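Local coordinates for uncharacterized protein (Chondromyces crocatus, PDB 6I86) that is of unknown function but is encoded in the crocagin gene cluster and so probably takes part in making this ribosomally derived peptide product, at residues 20-24 against 88-92; 60-64 against 140-145; 65-69 against 109-113. All coordinates share one frame; numbering follows the deposited sequence.

Interaction 1 of 3, residues 20-24 against 88-92; sequences FFDAS and IVLPS
Strands 20-22 and 88-90 run in broadly the same direction, their short axes 35° apart and 6.6 Å at closest approach, with Asp22 facing Leu90. They belong to different sheets of a two-layered beta fold: 17-22 lies inside the four-stranded antiparallel sheet, whereas 82-90 is an outermost strand of the five-stranded mixed sheet. No direct backbone-to-backbone hydrogen bond joins them, and the polar link, made by the Asp22 carboxylate, Ser92 and a water, lies near the ends of both strands.

Asp22 carries most of it. Its carboxylate is turned anti to the backbone N (chi1 -169°), which brings both oxygens to the chain at Ser92. Ser92 OG donates to Asp22 OD1 on the syn side at 2.7 Å, and Ser92 N donates to Asp22 OD2 at 2.9 Å, also syn but tilted further from the carboxylate plane. The two donors of one serine thus grip the two oxygens of one carboxylate, which restrains its rotation. Asp22 OD1 is engaged from its own chain as well: Ser24 N reaches its anti side at 2.9 Å, closing an Asx turn, and Ser24 OG comes from above the plane (47° out of it) at 2.7 Å. Outside the two segments, Ser92 OG is in turn bonded to Arg94 N.

Around the carboxylate the remaining side-chain contacts are van der Waals packing. Leu90 CD2 rests against Asp22 CB at 3.7 Å, the Pro91 ring lies obliquely across the aspartate side chain, and Ile88 CD1 reaches the backbone of Phe20 and Phe21. The remaining polar link is a water that accepts from Asp22 N at 3.1 Å and donates to Val89 O at 2.8 Å.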
ATOM      1  N   PHE A  20      -1.752  -1.224  -4.014  1.00 23.75           N
ATOM      2  CA  PHE A  20      -0.710  -2.225  -3.831  1.00 20.85           C
ATOM      3  C   PHE A  20      -1.123  -3.504  -4.542  1.00 18.72           C
ATOM      4  O   PHE A  20      -2.268  -3.939  -4.420  1.00 22.80           O
ATOM      5  CB  PHE A  20      -0.475  -2.533  -2.349  1.00 16.75           C
ATOM      6  CG  PHE A  20       0.381  -1.527  -1.641  1.00 20.86           C
ATOM      7  CD1 PHE A  20       0.389  -0.200  -2.025  1.00 32.88           C
ATOM      8  CD2 PHE A  20       1.184  -1.918  -0.588  1.00 38.45           C
ATOM      9  CE1 PHE A  20       1.181   0.719  -1.369  1.00 34.49           C
ATOM     10  CE2 PHE A  20       1.973  -1.005   0.067  1.00 37.66           C
ATOM     11  CZ  PHE A  20       1.973   0.316  -0.321  1.00 31.73           C
ATOM     12  N   PHE A  21      -0.188  -4.116  -5.267  1.00 18.08           N
ATOM     13  CA  PHE A  21      -0.530  -5.293  -6.055  1.00 20.38           C
ATOM     14  C   PHE A  21       0.739  -6.016  -6.479  1.00 25.46           C
ATOM     15  O   PHE A  21       1.844  -5.467  -6.420  1.00 26.82           O
ATOM     16  CB  PHE A  21      -1.360  -4.919  -7.290  1.00 22.63           C
ATOM     17  CG  PHE A  21      -0.849  -3.704  -8.015  1.00 23.36           C
ATOM     18  CD1 PHE A  21       0.082  -3.825  -9.036  1.00 23.71           C
ATOM     19  CD2 PHE A  21      -1.294  -2.436  -7.668  1.00 27.56           C
ATOM     20  CE1 PHE A  21       0.550  -2.702  -9.702  1.00 25.39           C
ATOM     21  CE2 PHE A  21      -0.821  -1.312  -8.326  1.00 24.77           C
ATOM     22  CZ  PHE A  21       0.100  -1.445  -9.343  1.00 24.56           C
ATOM     23  N   ASP A  22       0.558  -7.261  -6.914  1.00 25.65           N
ATOM     24  CA  ASP A  22       1.657  -8.020  -7.491  1.00 24.87           C
ATOM     25  C   ASP A  22       2.061  -7.407  -8.824  1.00 30.89           C
ATOM     26  O   ASP A  22       1.223  -6.889  -9.567  1.00 29.97           O
ATOM     27  CB  ASP A  22       1.252  -9.481  -7.676  1.00 26.12           C
ATOM     28  CG  ASP A  22       2.428 -10.376  -8.016  1.00 30.53           C
ATOM     29  OD1 ASP A  22       2.842 -10.394  -9.192  1.00 28.29           O
ATOM     30  OD2 ASP A  22       2.940 -11.062  -7.106  1.00 29.91           O
ATOM     31  N   ALA A  23       3.360  -7.469  -9.125  1.00 27.24           N
ATOM     32  CA  ALA A  23       3.866  -6.851 -10.346  1.00 25.22           C
ATOM     33  C   ALA A  23       3.245  -7.467 -11.592  1.00 29.23           C
ATOM     34  O   ALA A  23       3.164  -6.808 -12.635  1.00 29.64           O
ATOM     35  CB  ALA A  23       5.388  -6.969 -10.397  1.00 24.75           C
ATOM     36  N   SER A  24       2.805  -8.720 -11.508  1.00 25.50           N
ATOM     37  CA  SER A  24       2.185  -9.413 -12.630  1.00 32.35           C
ATOM     38  C   SER A  24       0.699  -9.112 -12.768  1.00 30.88           C
ATOM     39  O   SER A  24       0.075  -9.581 -13.726  1.00 33.93           O
ATOM     40  CB  SER A  24       2.392 -10.925 -12.490  1.00 32.19           C
ATOM     41  OG  SER A  24       1.677 -11.436 -11.378  1.00 30.88           O
ATOM     42  N   ILE A  88      -4.114 -10.306   0.357  1.00 22.27           N
ATOM     43  CA  ILE A  88      -3.595 -10.082  -0.987  1.00 27.18           C
ATOM     44  C   ILE A  88      -2.967 -11.374  -1.487  1.00 30.65           C
ATOM     45  O   ILE A  88      -2.349 -12.123  -0.723  1.00 27.43           O
ATOM     46  CB  ILE A  88      -2.592  -8.907  -1.025  1.00 24.68           C
ATOM     47  CG1 ILE A  88      -2.415  -8.415  -2.462  1.00 20.67           C
ATOM     48  CG2 ILE A  88      -1.243  -9.304  -0.427  1.00 22.39           C
ATOM     49  CD1 ILE A  88      -1.578  -7.167  -2.578  1.00 21.74           C
ATOM     50  N   VAL A  89      -3.155 -11.640  -2.778  1.00 26.04           N
ATOM     51  CA  VAL A  89      -2.514 -12.754  -3.466  1.00 26.20           C
ATOM     52  C   VAL A  89      -1.381 -12.193  -4.311  1.00 28.28           C
ATOM     53  O   VAL A  89      -1.581 -11.246  -5.083  1.00 27.83           O
ATOM     54  CB  VAL A  89      -3.518 -13.527  -4.338  1.00 28.03           C
ATOM     55  CG1 VAL A  89      -2.822 -14.667  -5.071  1.00 29.89           C
ATOM     56  CG2 VAL A  89      -4.659 -14.057  -3.488  1.00 35.17           C
ATOM     57  N   LEU A  90      -0.189 -12.771  -4.164  1.00 22.20           N
ATOM     58  CA  LEU A  90       1.009 -12.311  -4.864  1.00 21.39           C
ATOM     59  C   LEU A  90       1.591 -13.479  -5.647  1.00 29.42           C
ATOM     60  O   LEU A  90       2.452 -14.215  -5.137  1.00 28.88           O
ATOM     61  CB  LEU A  90       2.027 -11.737  -3.882  1.00 20.40           C
ATOM     62  CG  LEU A  90       1.560 -10.517  -3.084  1.00 25.18           C
ATOM     63  CD1 LEU A  90       2.548 -10.186  -1.976  1.00 23.64           C
ATOM     64  CD2 LEU A  90       1.351  -9.316  -3.996  1.00 23.54           C
ATOM     65  N   PRO A  91       1.155 -13.686  -6.892  1.00 31.15           N
ATOM     66  CA  PRO A  91       1.626 -14.857  -7.652  1.00 31.63           C
ATOM     67  C   PRO A  91       3.122 -14.859  -7.921  1.00 32.82           C
ATOM     68  O   PRO A  91       3.714 -15.940  -8.036  1.00 34.41           O
ATOM     69  CB  PRO A  91       0.817 -14.772  -8.955  1.00 33.42           C
ATOM     70  CG  PRO A  91      -0.378 -13.937  -8.610  1.00 30.63           C
ATOM     71  CD  PRO A  91       0.098 -12.946  -7.601  1.00 25.75           C
ATOM     72  N   SER A  92       3.754 -13.690  -8.026  1.00 27.13           N
ATOM     73  CA  SER A  92       5.195 -13.606  -8.222  1.00 29.77           C
ATOM     74  C   SER A  92       5.948 -13.178  -6.972  1.00 32.11           C
ATOM     75  O   SER A  92       7.179 -13.292  -6.941  1.00 37.24           O
ATOM     76  CB  SER A  92       5.526 -12.632  -9.365  1.00 28.17           C
ATOM     77  OG  SER A  92       5.339 -11.287  -8.960  1.00 27.50           O
TER
HETATM   78  O   HOH W   1      -1.878  -9.168  -6.905  1.00 22.23           O

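Interaction 2 of 3, residues 60-64 against 140-145; sequences GYFKV and YPADEG
The ring of Tyr140 meets strand 60-64 with its edge: Tyr61 O lies in the ring plane, 3.3 Å from Tyr140 CE2, and Glu144 O lies in the same plane at the rim. Lys63 CB and the CA of Phe62 approach obliquely, while the ring of His131, outside the two segments, meets that of Tyr140 with the planes at about 35°. The second flat group, the Phe62 ring, leaves its strand away from the loop and is covered on one face by Gly60 C, 3.5 Å above the plane and offset toward the rim.

Lys63 has CG anti to its backbone N, which sends the chain out toward the loop, and a single bend at chi3 (-67°) then carries its end past the Tyr140 ring. Its CB is 3.5 Å from Tyr140 OH and its CE 3.6 Å from Tyr140 CE1, the two side chains crossing at a slant. Beyond the ring the ammonium reaches a type I beta turn, Pro141 to Glu144, in the loop that leads into strand 148-154, the parallel neighbour of strand 60-69 in the five-stranded sheet. The turn is closed by Glu144 N bonding to Pro141 O at 3.2 Å.

Lys63 NZ donates to Glu144 O at 3.0 Å, with a C=O...N angle of 164°, nearly in line with the carbonyl. Ala142 O is also near Lys63 NZ, at 3.4 Å, but the angle is too poor for a hydrogen bond. These turn carbonyls would be expected to stabilise the positive charge.

Tyr140 OH and Lys63 N both bond to Asp147 OD2, a shared acceptor two residues past Gly145, just before strand 148-154. Tyr61 O, by contrast, is buried here with no hydrogen-bond partner in the model, its neighbour being the CH edge of Tyr140.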
ATOM      1  N   GLY A  60      -1.649  14.803  -1.177  1.00 21.87           N
ATOM      2  CA  GLY A  60      -0.446  15.093  -0.428  1.00 26.06           C
ATOM      3  C   GLY A  60       0.650  14.118  -0.791  1.00 26.65           C
ATOM      4  O   GLY A  60       0.545  13.370  -1.765  1.00 26.33           O
ATOM      5  N   TYR A  61       1.717  14.148   0.001  1.00 23.79           N
ATOM      6  CA  TYR A  61       2.797  13.175  -0.086  1.00 27.59           C
ATOM      7  C   TYR A  61       2.788  12.344   1.186  1.00 29.49           C
ATOM      8  O   TYR A  61       2.726  12.897   2.287  1.00 25.44           O
ATOM      9  CB  TYR A  61       4.156  13.858  -0.253  1.00 28.12           C
ATOM     10  CG  TYR A  61       4.506  14.231  -1.673  1.00 35.73           C
ATOM     11  CD1 TYR A  61       4.075  15.429  -2.223  1.00 34.90           C
ATOM     12  CD2 TYR A  61       5.282  13.390  -2.459  1.00 36.67           C
ATOM     13  CE1 TYR A  61       4.401  15.779  -3.519  1.00 40.14           C
ATOM     14  CE2 TYR A  61       5.614  13.731  -3.758  1.00 36.64           C
ATOM     15  CZ  TYR A  61       5.170  14.925  -4.284  1.00 40.79           C
ATOM     16  OH  TYR A  61       5.498  15.270  -5.577  1.00 49.60           O
ATOM     17  N   PHE A  62       2.854  11.026   1.038  1.00 23.72           N
ATOM     18  CA  PHE A  62       2.621  10.132   2.159  1.00 24.86           C
ATOM     19  C   PHE A  62       3.697   9.061   2.233  1.00 25.39           C
ATOM     20  O   PHE A  62       4.118   8.510   1.212  1.00 24.70           O
ATOM     21  CB  PHE A  62       1.235   9.495   2.053  1.00 19.27           C
ATOM     22  CG  PHE A  62       0.144  10.495   1.808  1.00 24.82           C
ATOM     23  CD1 PHE A  62      -0.261  11.355   2.819  1.00 18.64           C
ATOM     24  CD2 PHE A  62      -0.450  10.605   0.561  1.00 24.24           C
ATOM     25  CE1 PHE A  62      -1.256  12.296   2.599  1.00 24.35           C
ATOM     26  CE2 PHE A  62      -1.450  11.545   0.333  1.00 26.54           C
ATOM     27  CZ  PHE A  62      -1.853  12.390   1.353  1.00 24.51           C
ATOM     28  N   LYS A  63       4.128   8.776   3.457  1.00 20.75           N
ATOM     29  CA  LYS A  63       5.132   7.759   3.732  1.00 17.28           C
ATOM     30  C   LYS A  63       4.420   6.497   4.202  1.00 20.77           C
ATOM     31  O   LYS A  63       3.702   6.523   5.209  1.00 22.20           O
ATOM     32  CB  LYS A  63       6.123   8.252   4.785  1.00 23.89           C
ATOM     33  CG  LYS A  63       7.133   7.212   5.244  1.00 27.04           C
ATOM     34  CD  LYS A  63       8.064   7.777   6.315  1.00 24.36           C
ATOM     35  CE  LYS A  63       8.971   8.863   5.756  1.00 27.52           C
ATOM     36  NZ  LYS A  63       9.851   9.453   6.806  1.00 32.71           N
ATOM     37  N   VAL A  64       4.609   5.401   3.473  1.00 20.35           N
ATOM     38  CA  VAL A  64       3.965   4.130   3.776  1.00 20.72           C
ATOM     39  C   VAL A  64       5.052   3.105   4.055  1.00 22.30           C
ATOM     40  O   VAL A  64       5.893   2.831   3.190  1.00 18.95           O
ATOM     41  CB  VAL A  64       3.052   3.660   2.633  1.00 21.36           C
ATOM     42  CG1 VAL A  64       2.331   2.374   3.021  1.00 21.16           C
ATOM     43  CG2 VAL A  64       2.056   4.748   2.267  1.00 20.14           C
ATOM     44  N   TYR A 140       9.525  15.742   2.310  1.00 33.26           N
ATOM     45  CA  TYR A 140       8.838  15.054   3.391  1.00 31.53           C
ATOM     46  C   TYR A 140       9.788  14.951   4.577  1.00 35.08           C
ATOM     47  O   TYR A 140      10.878  14.372   4.438  1.00 40.13           O
ATOM     48  CB  TYR A 140       8.374  13.666   2.946  1.00 29.02           C
ATOM     49  CG  TYR A 140       7.413  12.973   3.898  1.00 27.72           C
ATOM     50  CD1 TYR A 140       7.848  12.452   5.112  1.00 27.18           C
ATOM     51  CD2 TYR A 140       6.070  12.825   3.572  1.00 28.33           C
ATOM     52  CE1 TYR A 140       6.972  11.814   5.978  1.00 26.58           C
ATOM     53  CE2 TYR A 140       5.187  12.189   4.431  1.00 24.95           C
ATOM     54  CZ  TYR A 140       5.644  11.685   5.631  1.00 30.75           C
ATOM     55  OH  TYR A 140       4.777  11.049   6.492  1.00 27.98           O
ATOM     56  N   PRO A 141       9.438  15.508   5.735  1.00 40.48           N
ATOM     57  CA  PRO A 141      10.374  15.526   6.868  1.00 46.19           C
ATOM     58  C   PRO A 141      10.791  14.119   7.271  1.00 40.72           C
ATOM     59  O   PRO A 141       9.957  13.227   7.439  1.00 33.15           O
ATOM     60  CB  PRO A 141       9.572  16.219   7.975  1.00 48.72           C
ATOM     61  CG  PRO A 141       8.538  17.027   7.246  1.00 49.42           C
ATOM     62  CD  PRO A 141       8.180  16.209   6.041  1.00 36.67           C
ATOM     63  N   ALA A 142      12.103  13.935   7.437  1.00 44.55           N
ATOM     64  CA  ALA A 142      12.648  12.608   7.704  1.00 41.68           C
ATOM     65  C   ALA A 142      12.121  12.020   9.007  1.00 43.68           C
ATOM     66  O   ALA A 142      11.943  10.801   9.108  1.00 47.77           O
ATOM     67  CB  ALA A 142      14.174  12.671   7.734  1.00 45.72           C
ATOM     68  N   ASP A 143      11.871  12.856  10.011  1.00 38.83           N
ATOM     69  CA  ASP A 143      11.453  12.380  11.321  1.00 41.30           C
ATOM     70  C   ASP A 143       9.938  12.308  11.476  1.00 40.19           C
ATOM     71  O   ASP A 143       9.452  12.144  12.599  1.00 47.56           O
ATOM     72  CB  ASP A 143      12.044  13.272  12.415  1.00 47.54           C
ATOM     73  CG  ASP A 143      11.626  14.721  12.272  1.00 58.24           C
ATOM     74  OD1 ASP A 143      11.050  15.077  11.222  1.00 55.70           O
ATOM     75  OD2 ASP A 143      11.872  15.506  13.212  1.00 65.44           O
ATOM     76  N   GLU A 144       9.187  12.430  10.388  1.00 33.04           N
ATOM     77  CA  GLU A 144       7.737  12.329  10.427  1.00 30.72           C
ATOM     78  C   GLU A 144       7.282  11.068   9.706  1.00 29.85           C
ATOM     79  O   GLU A 144       8.051  10.406   9.004  1.00 32.33           O
ATOM     80  CB  GLU A 144       7.081  13.573   9.817  1.00 31.61           C
ATOM     81  CG  GLU A 144       7.261  14.820  10.670  1.00 35.77           C
ATOM     82  CD  GLU A 144       6.682  16.060  10.022  1.00 41.95           C
ATOM     83  OE1 GLU A 144       5.825  15.920   9.123  1.00 37.21           O
ATOM     84  OE2 GLU A 144       7.083  17.174  10.416  1.00 42.29           O
ATOM     85  N   GLY A 145       6.009  10.739   9.898  1.00 27.77           N
ATOM     86  CA  GLY A 145       5.457   9.519   9.366  1.00 23.29           C
ATOM     87  C   GLY A 145       5.963   8.299  10.110  1.00 27.02           C
ATOM     88  O   GLY A 145       6.669   8.411  11.116  1.00 25.87           O
TER

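Interaction 3 of 3, residues 65-69 against 109-113; sequences RCILR and VLTVP
This contact is part of the packing between the two sheets of the beta fold, where strand 60-69 of the mixed sheet meets strand 107-111, an outermost strand of the antiparallel one. The local axes of 65-69 and 109-111 run 21° apart and approach to 7.8 Å. On the second strand Val109 and Leu110 both face Leu95, a classic beta bulge, and both side chains point toward strand 65-69.

Val109 CG1 packs on Cys66 CB at 3.5 Å. Beside it, Leu110 CD1 lies over the backbone, 3.6 Å from Cys66 O and close to the N atoms of Ile67 and Leu68. Further along both segments, Leu68 has CG anti to its backbone N (chi1 172°), which carries CD2 across to Val112 CG1 at 3.8 Å, and the same methyl reaches Pro113 CD at 4.2 Å. Tyr117, from strand 115-123, touches both Leu68 and Val112.

No hydrogen bond or charged pair spans the two segments. Cohesion here therefore rests on the fit of methyl groups against side chains and backbone, while the strands of each layer take their backbone bonds within their own sheets.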
ATOM      1  N   ARG A  65       5.040   2.547   5.260  1.00 22.96           N
ATOM      2  CA  ARG A  65       5.941   1.464   5.621  1.00 18.17           C
ATOM      3  C   ARG A  65       5.245   0.134   5.376  1.00 18.51           C
ATOM      4  O   ARG A  65       4.097  -0.058   5.788  1.00 23.06           O
ATOM      5  CB  ARG A  65       6.366   1.575   7.085  1.00 19.21           C
ATOM      6  CG  ARG A  65       7.254   0.435   7.556  1.00 22.51           C
ATOM      7  CD  ARG A  65       7.689   0.639   8.999  1.00 22.99           C
ATOM      8  NE  ARG A  65       8.388   1.908   9.185  1.00 27.90           N
ATOM      9  CZ  ARG A  65       8.436   2.570  10.336  1.00 26.59           C
ATOM     10  NH1 ARG A  65       7.825   2.082  11.407  1.00 30.89           N
ATOM     11  NH2 ARG A  65       9.093   3.718  10.418  1.00 27.49           N
ATOM     12  N   CYS A  66       5.922  -0.767   4.668  0.63 19.36           N
ATOM     13  CA  CYS A  66       5.405  -2.100   4.394  0.63 19.07           C
ATOM     14  C   CYS A  66       6.295  -3.126   5.078  0.63 17.27           C
ATOM     15  O   CYS A  66       7.524  -3.060   4.971  0.63 18.06           O
ATOM     16  CB  CYS A  66       5.339  -2.376   2.894  0.63 19.02           C
ATOM     17  SG  CYS A  66       4.486  -3.912   2.469  0.63 22.60           S
ATOM     18  N   ILE A  67       5.674  -4.071   5.779  1.00 19.63           N
ATOM     19  CA  ILE A  67       6.386  -5.064   6.570  1.00 21.56           C
ATOM     20  C   ILE A  67       5.866  -6.448   6.214  1.00 20.74           C
ATOM     21  O   ILE A  67       4.652  -6.685   6.230  1.00 19.92           O
ATOM     22  CB  ILE A  67       6.218  -4.808   8.080  1.00 23.85           C
ATOM     23  CG1 ILE A  67       6.724  -3.413   8.452  1.00 22.27           C
ATOM     24  CG2 ILE A  67       6.925  -5.885   8.893  1.00 17.36           C
ATOM     25  CD1 ILE A  67       6.263  -2.950   9.812  1.00 18.86           C
ATOM     26  N   LEU A  68       6.782  -7.355   5.889  1.00 19.25           N
ATOM     27  CA  LEU A  68       6.490  -8.779   5.918  1.00 21.30           C
ATOM     28  C   LEU A  68       6.826  -9.278   7.317  1.00 19.12           C
ATOM     29  O   LEU A  68       7.964  -9.125   7.778  1.00 22.32           O
ATOM     30  CB  LEU A  68       7.290  -9.539   4.862  1.00 16.75           C
ATOM     31  CG  LEU A  68       7.176 -11.063   4.951  1.00 21.82           C
ATOM     32  CD1 LEU A  68       5.786 -11.533   4.540  1.00 18.36           C
ATOM     33  CD2 LEU A  68       8.245 -11.743   4.110  1.00 23.00           C
ATOM     34  N   ARG A  69       5.833  -9.838   8.000  1.00 16.38           N
ATOM     35  CA  ARG A  69       5.981 -10.263   9.382  1.00 19.81           C
ATOM     36  C   ARG A  69       5.588 -11.731   9.486  1.00 20.62           C
ATOM     37  O   ARG A  69       4.819 -12.248   8.671  1.00 19.70           O
ATOM     38  CB  ARG A  69       5.125  -9.394  10.319  1.00 19.41           C
ATOM     39  CG  ARG A  69       5.643  -9.310  11.753  1.00 19.47           C
ATOM     40  CD  ARG A  69       4.737  -8.447  12.629  1.00 22.34           C
ATOM     41  NE  ARG A  69       4.951  -7.009  12.454  1.00 21.01           N
ATOM     42  CZ  ARG A  69       6.022  -6.343  12.879  1.00 20.67           C
ATOM     43  NH1 ARG A  69       6.996  -6.973  13.523  1.00 20.23           N
ATOM     44  NH2 ARG A  69       6.114  -5.035  12.668  1.00 17.85           N
ATOM     45  N   VAL A 109       7.983  -2.207  -3.844  1.00 26.91           N
ATOM     46  CA  VAL A 109       7.828  -2.119  -2.397  1.00 25.31           C
ATOM     47  C   VAL A 109       8.654  -3.189  -1.695  1.00 28.16           C
ATOM     48  O   VAL A 109       9.596  -2.882  -0.959  1.00 27.29           O
ATOM     49  CB  VAL A 109       6.340  -2.213  -1.995  1.00 23.36           C
ATOM     50  CG1 VAL A 109       6.211  -2.133  -0.500  1.00 27.72           C
ATOM     51  CG2 VAL A 109       5.524  -1.125  -2.678  1.00 28.59           C
ATOM     52  N   LEU A 110       8.312  -4.456  -1.912  1.00 26.92           N
ATOM     53  CA  LEU A 110       9.024  -5.583  -1.341  1.00 30.35           C
ATOM     54  C   LEU A 110       8.894  -6.763  -2.291  1.00 26.30           C
ATOM     55  O   LEU A 110       7.923  -6.868  -3.044  1.00 26.06           O
ATOM     56  CB  LEU A 110       8.474  -5.961   0.045  1.00 27.02           C
ATOM     57  CG  LEU A 110       8.827  -5.117   1.271  1.00 30.41           C
ATOM     58  CD1 LEU A 110       8.093  -5.630   2.506  1.00 31.19           C
ATOM     59  CD2 LEU A 110      10.328  -5.118   1.507  1.00 27.07           C
ATOM     60  N   THR A 111       9.884  -7.648  -2.258  1.00 24.62           N
ATOM     61  CA  THR A 111       9.783  -8.953  -2.898  1.00 26.36           C
ATOM     62  C   THR A 111       9.702 -10.004  -1.802  1.00 26.02           C
ATOM     63  O   THR A 111      10.647 -10.170  -1.024  1.00 29.02           O
ATOM     64  CB  THR A 111      10.965  -9.227  -3.828  1.00 29.00           C
ATOM     65  OG1 THR A 111      10.910  -8.325  -4.942  1.00 31.45           O
ATOM     66  CG2 THR A 111      10.907 -10.660  -4.342  1.00 31.42           C
ATOM     67  N   VAL A 112       8.572 -10.698  -1.737  1.00 25.30           N
ATOM     68  CA  VAL A 112       8.308 -11.680  -0.690  1.00 22.58           C
ATOM     69  C   VAL A 112       8.116 -13.031  -1.370  1.00 28.79           C
ATOM     70  O   VAL A 112       8.034 -13.081  -2.607  1.00 25.27           O
ATOM     71  CB  VAL A 112       7.081 -11.275   0.141  1.00 23.51           C
ATOM     72  CG1 VAL A 112       7.337  -9.953   0.852  1.00 23.77           C
ATOM     73  CG2 VAL A 112       5.849 -11.189  -0.747  1.00 22.38           C
ATOM     74  N   PRO A 113       8.069 -14.143  -0.638  1.00 30.23           N
ATOM     75  CA  PRO A 113       7.738 -15.425  -1.271  1.00 30.50           C
ATOM     76  C   PRO A 113       6.365 -15.369  -1.915  1.00 29.29           C
ATOM     77  O   PRO A 113       5.432 -14.767  -1.361  1.00 28.20           O
ATOM     78  CB  PRO A 113       7.762 -16.415  -0.097  1.00 31.63           C
ATOM     79  CG  PRO A 113       8.702 -15.804   0.875  1.00 37.38           C
ATOM     80  CD  PRO A 113       8.473 -14.322   0.771  1.00 25.91           C
TER

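How the interactions relate
Interactions 1 and 3 join the same two sheets, with centres 11 Å apart, and they meet where Leu90 CD1 packs on Val112 CG2 at 3.7 Å. Interaction 3 is the buried one, packed without any hydrogen bond; interaction 1 is only partly buried and adds a carboxylate network and a water at the strand ends. Interactions 2 and 3 use successive halves of strand 60-69, the first against a loop and the second against another sheet. Interaction 2, also partly buried, relies on an aromatic edge and a lysine-to-carbonyl bond. It lies across the chain's centre from interaction 1, about 25 Å between centres, yet Phe20 CZ still touches Val64 CG1 at 3.9 Å.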